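Local coordinates for protein sulfite reductase [ferredoxin] (Mycobacterium tuberculosis, PDB 1ZJ8) that catalyses the ferredoxin-dependent reduction of sulfite to sulfide with a siroheme and a [4Fe-4S] cluster, a step probably serving the biosynthesis of sulfur-containing amino acids and cofactors, at residues 549-553 against 554-558; 535-538 against 539-543. All coordinates share one frame; numbering follows the deposited sequence.

Contact 1: residues 549-553 against 554-558; sequences EGERF and AQWVI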
ATOM      1  N   GLU A 549      31.054   0.651 -13.239  1.00 65.07           N
ATOM      2  CA  GLU A 549      30.596  -0.439 -14.080  1.00 65.11           C
ATOM      3  C   GLU A 549      29.903  -1.504 -13.220  1.00 64.89           C
ATOM      4  O   GLU A 549      30.494  -2.050 -12.287  1.00 64.84           O
ATOM      5  CB  GLU A 549      31.774  -1.020 -14.877  1.00 65.77           C
ATOM      6  CG  GLU A 549      32.542   0.032 -15.751  1.00 66.84           C
ATOM      7  CD  GLU A 549      33.542   0.943 -14.972  1.00 68.51           C
ATOM      8  OE1 GLU A 549      33.855   0.675 -13.775  1.00 68.64           O
ATOM      9  OE2 GLU A 549      34.014   1.940 -15.573  1.00 68.24           O
ATOM     10  N   GLY A 550      28.634  -1.764 -13.531  1.00 64.39           N
ATOM     11  CA  GLY A 550      27.791  -2.682 -12.753  1.00 63.84           C
ATOM     12  C   GLY A 550      27.171  -2.044 -11.517  1.00 63.40           C
ATOM     13  O   GLY A 550      26.568  -2.744 -10.698  1.00 63.27           O
ATOM     14  N   GLU A 551      27.302  -0.719 -11.384  1.00 62.69           N
ATOM     15  CA  GLU A 551      26.908  -0.028 -10.152  1.00 62.19           C
ATOM     16  C   GLU A 551      25.421   0.285 -10.133  1.00 61.60           C
ATOM     17  O   GLU A 551      24.864   0.742 -11.125  1.00 61.91           O
ATOM     18  CB  GLU A 551      27.690   1.274  -9.968  1.00 62.12           C
ATOM     19  CG  GLU A 551      27.611   1.807  -8.536  1.00 62.33           C
ATOM     20  CD  GLU A 551      28.210   3.190  -8.362  1.00 62.25           C
ATOM     21  OE1 GLU A 551      28.423   3.887  -9.377  1.00 62.52           O
ATOM     22  OE2 GLU A 551      28.458   3.584  -7.199  1.00 62.31           O
ATOM     23  N   ARG A 552      24.785   0.065  -8.995  1.00 60.81           N
ATOM     24  CA  ARG A 552      23.382   0.450  -8.822  1.00 60.35           C
ATOM     25  C   ARG A 552      23.243   1.952  -8.573  1.00 59.15           C
ATOM     26  O   ARG A 552      24.177   2.617  -8.133  1.00 58.89           O
ATOM     27  CB  ARG A 552      22.723  -0.351  -7.685  1.00 60.41           C
ATOM     28  CG  ARG A 552      22.192  -1.734  -8.130  1.00 61.59           C
ATOM     29  CD  ARG A 552      21.903  -2.675  -6.958  1.00 62.47           C
ATOM     30  NE  ARG A 552      21.319  -1.974  -5.799  1.00 64.77           N
ATOM     31  CZ  ARG A 552      21.848  -1.894  -4.568  1.00 64.86           C
ATOM     32  NH1 ARG A 552      23.007  -2.494  -4.275  1.00 64.50           N
ATOM     33  NH2 ARG A 552      21.198  -1.217  -3.606  1.00 64.19           N
ATOM     34  N   PHE A 553      22.064   2.474  -8.883  1.00 57.95           N
ATOM     35  CA  PHE A 553      21.749   3.887  -8.712  1.00 57.55           C
ATOM     36  C   PHE A 553      21.890   4.356  -7.248  1.00 56.95           C
ATOM     37  O   PHE A 553      22.460   5.421  -6.982  1.00 56.40           O
ATOM     38  CB  PHE A 553      20.330   4.162  -9.234  1.00 56.63           C
ATOM     39  CG  PHE A 553      20.015   5.607  -9.360  1.00 56.76           C
ATOM     40  CD1 PHE A 553      20.307   6.290 -10.523  1.00 56.19           C
ATOM     41  CD2 PHE A 553      19.445   6.299  -8.307  1.00 55.13           C
ATOM     42  CE1 PHE A 553      20.030   7.643 -10.632  1.00 55.75           C
ATOM     43  CE2 PHE A 553      19.169   7.636  -8.410  1.00 54.54           C
ATOM     44  CZ  PHE A 553      19.465   8.311  -9.575  1.00 55.28           C
ATOM     45  N   ALA A 554      21.381   3.555  -6.309  1.00 56.81           N
ATOM     46  CA  ALA A 554      21.458   3.877  -4.870  1.00 56.88           C
ATOM     47  C   ALA A 554      22.899   3.958  -4.343  1.00 56.93           C
ATOM     48  O   ALA A 554      23.171   4.647  -3.357  1.00 57.00           O
ATOM     49  CB  ALA A 554      20.659   2.873  -4.050  1.00 56.55           C
ATOM     50  N   GLN A 555      23.821   3.265  -5.004  1.00 57.22           N
ATOM     51  CA  GLN A 555      25.241   3.356  -4.672  1.00 57.53           C
ATOM     52  C   GLN A 555      25.931   4.593  -5.255  1.00 57.63           C
ATOM     53  O   GLN A 555      26.706   5.236  -4.565  1.00 57.40           O
ATOM     54  CB  GLN A 555      25.970   2.089  -5.102  1.00 57.57           C
ATOM     55  CG  GLN A 555      25.655   0.920  -4.192  1.00 58.00           C
ATOM     56  CD  GLN A 555      26.201  -0.384  -4.708  1.00 58.13           C
ATOM     57  OE1 GLN A 555      27.159  -0.414  -5.496  1.00 58.48           O
ATOM     58  NE2 GLN A 555      25.587  -1.483  -4.277  1.00 58.94           N
ATOM     59  N   TRP A 556      25.656   4.926  -6.511  1.00 57.93           N
ATOM     60  CA  TRP A 556      26.239   6.114  -7.138  1.00 58.41           C
ATOM     61  C   TRP A 556      25.832   7.417  -6.410  1.00 58.81           C
ATOM     62  O   TRP A 556      26.553   8.417  -6.416  1.00 58.97           O
ATOM     63  CB  TRP A 556      25.837   6.146  -8.617  1.00 58.32           C
ATOM     64  CG  TRP A 556      26.273   7.360  -9.299  1.00 58.19           C
ATOM     65  CD1 TRP A 556      27.539   7.670  -9.673  1.00 58.14           C
ATOM     66  CD2 TRP A 556      25.453   8.473  -9.662  1.00 57.93           C
ATOM     67  NE1 TRP A 556      27.564   8.912 -10.263  1.00 58.66           N
ATOM     68  CE2 TRP A 556      26.295   9.429 -10.269  1.00 58.60           C
ATOM     69  CE3 TRP A 556      24.085   8.752  -9.544  1.00 58.14           C
ATOM     70  CZ2 TRP A 556      25.814  10.654 -10.762  1.00 58.39           C
ATOM     71  CZ3 TRP A 556      23.604   9.968 -10.030  1.00 58.29           C
ATOM     72  CH2 TRP A 556      24.470  10.906 -10.630  1.00 58.38           C
ATOM     73  N   VAL A 557      24.678   7.370  -5.758  1.00 59.60           N
ATOM     74  CA  VAL A 557      24.132   8.478  -4.994  1.00 60.37           C
ATOM     75  C   VAL A 557      24.949   8.748  -3.713  1.00 61.29           C
ATOM     76  O   VAL A 557      24.859   9.830  -3.122  1.00 61.28           O
ATOM     77  CB  VAL A 557      22.629   8.166  -4.683  1.00 60.02           C
ATOM     78  CG1 VAL A 557      22.025   9.130  -3.704  1.00 60.17           C
ATOM     79  CG2 VAL A 557      21.829   8.179  -5.959  1.00 59.93           C
ATOM     80  N   ILE A 558      25.768   7.786  -3.291  1.00 62.48           N
ATOM     81  CA  ILE A 558      26.670   8.028  -2.171  1.00 63.35           C
ATOM     82  C   ILE A 558      27.692   9.127  -2.514  1.00 63.96           C
ATOM     83  O   ILE A 558      27.937  10.010  -1.695  1.00 63.87           O
ATOM     84  CB  ILE A 558      27.387   6.728  -1.678  1.00 63.66           C
ATOM     85  CG1 ILE A 558      28.464   6.253  -2.704  1.00 64.31           C
ATOM     86  CG2 ILE A 558      26.319   5.681  -1.260  1.00 63.54           C
ATOM     87  CD1 ILE A 558      28.833   4.717  -2.672  1.00 63.87           C
TER
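E551 reaches across the first turn of helix 553-559 to Q555 and W556, and its side chain can be followed outward. With CG anti to the backbone N (chi1 -163°) and the rest extended, the chain brings its carboxylate alongside the backbone of Q555 and W556. E551 CG lies 3.8 Å from Q555 CB, and E551 CD comes to 3.6 Å from W556 N. At the tip the oxygens divide: E551 OE1 meets W556 CB at 3.5 Å, at the edge of the indole and near its plane, whereas OE2 lies by the Q555-W556 peptide without a good angle for a bond to W556 N. The carboxylate stands almost perpendicular to the indole. Its charge is met by R559, which makes a salt bridge to OE1, and S548 N adds a weak hydrogen bond.

R552 occupies the N-cap position. R552 O accepts W556 N at 3.2 Å, lying in the carbonyl plane, with an N-H...O angle of 162°, plus a weak bond from Q555 N. V557 N next bonds to F553 O at 3.2 Å, so the loop passes directly into helical bonding. On the apolar side F553 CE2 touches V557 CG2 at 3.7 Å.

In the fold, this turn starts the last helix of the chain. R520, on strand 520-528, bonds to V557 O, while W556 leans on H546, just past helix 532-545, and on L565 near the C-terminus.

Contact 2: residues 535-538 against 539-543; sequences YIDR and VVRNF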
ATOM      1  N   TYR A 535      14.137  16.824 -15.026  1.00 41.87           N
ATOM      2  CA  TYR A 535      14.999  16.466 -13.909  1.00 41.72           C
ATOM      3  C   TYR A 535      15.456  15.004 -13.946  1.00 41.17           C
ATOM      4  O   TYR A 535      16.643  14.717 -13.809  1.00 40.72           O
ATOM      5  CB  TYR A 535      14.290  16.740 -12.584  1.00 42.22           C
ATOM      6  CG  TYR A 535      15.040  16.158 -11.426  1.00 42.21           C
ATOM      7  CD1 TYR A 535      16.004  16.897 -10.765  1.00 42.96           C
ATOM      8  CD2 TYR A 535      14.826  14.853 -11.029  1.00 42.29           C
ATOM      9  CE1 TYR A 535      16.712  16.358  -9.730  1.00 42.96           C
ATOM     10  CE2 TYR A 535      15.525  14.303  -9.996  1.00 42.57           C
ATOM     11  CZ  TYR A 535      16.464  15.056  -9.345  1.00 43.46           C
ATOM     12  OH  TYR A 535      17.170  14.503  -8.296  1.00 44.83           O
ATOM     13  N   ILE A 536      14.500  14.090 -14.102  1.00 40.87           N
ATOM     14  CA  ILE A 536      14.800  12.660 -14.189  1.00 40.94           C
ATOM     15  C   ILE A 536      15.803  12.391 -15.315  1.00 40.76           C
ATOM     16  O   ILE A 536      16.773  11.659 -15.130  1.00 40.27           O
ATOM     17  CB  ILE A 536      13.540  11.801 -14.495  1.00 40.94           C
ATOM     18  CG1 ILE A 536      12.489  11.896 -13.399  1.00 40.69           C
ATOM     19  CG2 ILE A 536      13.920  10.332 -14.671  1.00 41.21           C
ATOM     20  CD1 ILE A 536      12.979  11.453 -12.101  1.00 41.17           C
ATOM     21  N   ASP A 537      15.537  12.971 -16.483  1.00 40.88           N
ATOM     22  CA  ASP A 537      16.416  12.850 -17.633  1.00 41.17           C
ATOM     23  C   ASP A 537      17.821  13.328 -17.285  1.00 41.46           C
ATOM     24  O   ASP A 537      18.795  12.599 -17.492  1.00 41.34           O
ATOM     25  CB  ASP A 537      15.853  13.665 -18.800  1.00 41.33           C
ATOM     26  CG  ASP A 537      16.768  13.669 -20.030  1.00 41.29           C
ATOM     27  OD1 ASP A 537      16.468  12.953 -21.008  1.00 41.21           O
ATOM     28  OD2 ASP A 537      17.778  14.406 -20.030  1.00 42.38           O
ATOM     29  N   ARG A 538      17.914  14.549 -16.751  1.00 41.70           N
ATOM     30  CA  ARG A 538      19.193  15.134 -16.355  1.00 42.04           C
ATOM     31  C   ARG A 538      19.942  14.157 -15.459  1.00 42.47           C
ATOM     32  O   ARG A 538      21.037  13.724 -15.804  1.00 42.55           O
ATOM     33  CB  ARG A 538      18.951  16.467 -15.642  1.00 42.10           C
ATOM     34  CG  ARG A 538      20.191  17.257 -15.254  1.00 41.71           C
ATOM     35  CD  ARG A 538      19.837  18.735 -15.009  1.00 42.02           C
ATOM     36  NE  ARG A 538      18.804  18.950 -13.984  1.00 42.16           N
ATOM     37  CZ  ARG A 538      17.567  19.439 -14.186  1.00 43.33           C
ATOM     38  NH1 ARG A 538      17.107  19.763 -15.396  1.00 42.61           N
ATOM     39  NH2 ARG A 538      16.751  19.587 -13.144  1.00 43.58           N
ATOM     40  N   VAL A 539      19.319  13.776 -14.344  1.00 43.05           N
ATOM     41  CA  VAL A 539      19.995  13.001 -13.302  1.00 43.50           C
ATOM     42  C   VAL A 539      20.383  11.598 -13.758  1.00 43.85           C
ATOM     43  O   VAL A 539      21.448  11.090 -13.412  1.00 44.15           O
ATOM     44  CB  VAL A 539      19.139  12.917 -12.002  1.00 43.77           C
ATOM     45  CG1 VAL A 539      18.082  11.811 -12.074  1.00 44.07           C
ATOM     46  CG2 VAL A 539      20.029  12.693 -10.795  1.00 43.71           C
ATOM     47  N   VAL A 540      19.521  10.985 -14.553  1.00 44.45           N
ATOM     48  CA  VAL A 540      19.751   9.627 -15.020  1.00 44.79           C
ATOM     49  C   VAL A 540      20.863   9.636 -16.067  1.00 45.34           C
ATOM     50  O   VAL A 540      21.640   8.699 -16.154  1.00 45.74           O
ATOM     51  CB  VAL A 540      18.446   8.990 -15.577  1.00 44.78           C
ATOM     52  CG1 VAL A 540      18.733   7.687 -16.310  1.00 44.92           C
ATOM     53  CG2 VAL A 540      17.427   8.755 -14.446  1.00 44.04           C
ATOM     54  N   ARG A 541      20.950  10.695 -16.857  1.00 46.10           N
ATOM     55  CA  ARG A 541      22.052  10.829 -17.791  1.00 46.73           C
ATOM     56  C   ARG A 541      23.371  11.048 -17.052  1.00 47.38           C
ATOM     57  O   ARG A 541      24.365  10.434 -17.408  1.00 47.31           O
ATOM     58  CB  ARG A 541      21.755  11.954 -18.775  1.00 46.94           C
ATOM     59  CG  ARG A 541      20.601  11.610 -19.692  1.00 46.68           C
ATOM     60  CD  ARG A 541      20.473  12.594 -20.833  1.00 46.89           C
ATOM     61  NE  ARG A 541      19.345  12.232 -21.669  1.00 46.55           N
ATOM     62  CZ  ARG A 541      19.326  11.169 -22.461  1.00 46.80           C
ATOM     63  NH1 ARG A 541      20.388  10.379 -22.566  1.00 46.99           N
ATOM     64  NH2 ARG A 541      18.238  10.901 -23.171  1.00 47.07           N
ATOM     65  N   ASN A 542      23.372  11.921 -16.037  1.00 48.32           N
ATOM     66  CA  ASN A 542      24.524  12.092 -15.141  1.00 49.02           C
ATOM     67  C   ASN A 542      24.891  10.749 -14.501  1.00 50.06           C
ATOM     68  O   ASN A 542      26.080  10.437 -14.300  1.00 50.08           O
ATOM     69  CB  ASN A 542      24.218  13.104 -14.033  1.00 48.99           C
ATOM     70  CG  ASN A 542      24.196  14.548 -14.527  1.00 49.55           C
ATOM     71  OD1 ASN A 542      24.295  14.818 -15.730  1.00 50.81           O
ATOM     72  ND2 ASN A 542      24.053  15.487 -13.592  1.00 48.46           N
ATOM     73  N   PHE A 543      23.873   9.950 -14.178  1.00 51.22           N
ATOM     74  CA  PHE A 543      24.131   8.630 -13.613  1.00 52.14           C
ATOM     75  C   PHE A 543      24.920   7.763 -14.581  1.00 53.09           C
ATOM     76  O   PHE A 543      25.875   7.125 -14.169  1.00 53.48           O
ATOM     77  CB  PHE A 543      22.845   7.912 -13.172  1.00 52.18           C
ATOM     78  CG  PHE A 543      23.064   6.474 -12.748  1.00 51.78           C
ATOM     79  CD1 PHE A 543      23.877   6.167 -11.679  1.00 51.59           C
ATOM     80  CD2 PHE A 543      22.449   5.434 -13.420  1.00 52.48           C
ATOM     81  CE1 PHE A 543      24.083   4.843 -11.294  1.00 52.13           C
ATOM     82  CE2 PHE A 543      22.653   4.105 -13.027  1.00 52.80           C
ATOM     83  CZ  PHE A 543      23.471   3.817 -11.964  1.00 51.86           C
TER
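D537 and R541, one helical turn apart, form a salt bridge in which R541 NE meets D537 OD1 at 3.0 Å, with an N-H...O angle of 144° that makes the hydrogen bond a weak one. R541 CG stands anti to its own carbonyl carbon (chi1 -67°), close by D537 O, and from there the extended chain runs obliquely across the aspartate, R541 CD lying 3.3 Å from D537 OD2. That oxygen sits at the guanidinium edge, in its plane, although the carboxylate and guanidinium planes are turned 58° apart. R541 NH2 is engaged by a second acid, D458, so the guanidinium is shared between two carboxylates.

Along the backbone every carbonyl of 535-538 is taken by the N-H four residues on. V539 N reaches Y535 O at 2.9 Å and N542 N reaches R538 O at 3.0 Å, both nearly straight; V540 N to I536 O and R541 N to D537 O are more bent.

This i to i+4 pattern is that of a regular alpha-helix, here amphipathic and laid against a mixed sheet within the C-terminal nitrite and sulfite reductase 4Fe-4S domain. Its buried side carries Y535, I536, V539 and V540. Y535 and I536 rest on F488 of strand 486-494, and I536 also meets L452 of helix 442-455. Within the helix I536 CG2 lies 3.9 Å from V540 CG2, the two side chains running side by side and pointing the same way, and V539 CG1 approaches Y535 CE2 at 4.1 Å.

The remaining polar ends turn to the C-terminal tail. Y535 OH bonds to L565 O and R538 NE to R566 O, while the amide of N542 uses ND2 to bond D564 O.

Overall arrangement
Contacts 1 and 2 lie in series along the chain, helix 532-545 first and helix 553-559 after the loop, with centres 13 Å apart. F543, which ends the range 539-543, joins them: its ring meets F553 edge-to-face and that of W556 with planes at about 65°, and F543 CD1 comes to 3.4 Å from W556 CE3. E551 O and F543 CZ, 3.5 Å apart, bring the loop into the same cluster. The indole also reaches the backbone of the earlier helix, W556 CZ2 packing 3.6 Å from N542 O. Both contacts lie on the same side of the chain's centre, away from the siroheme and the iron-sulfur cluster.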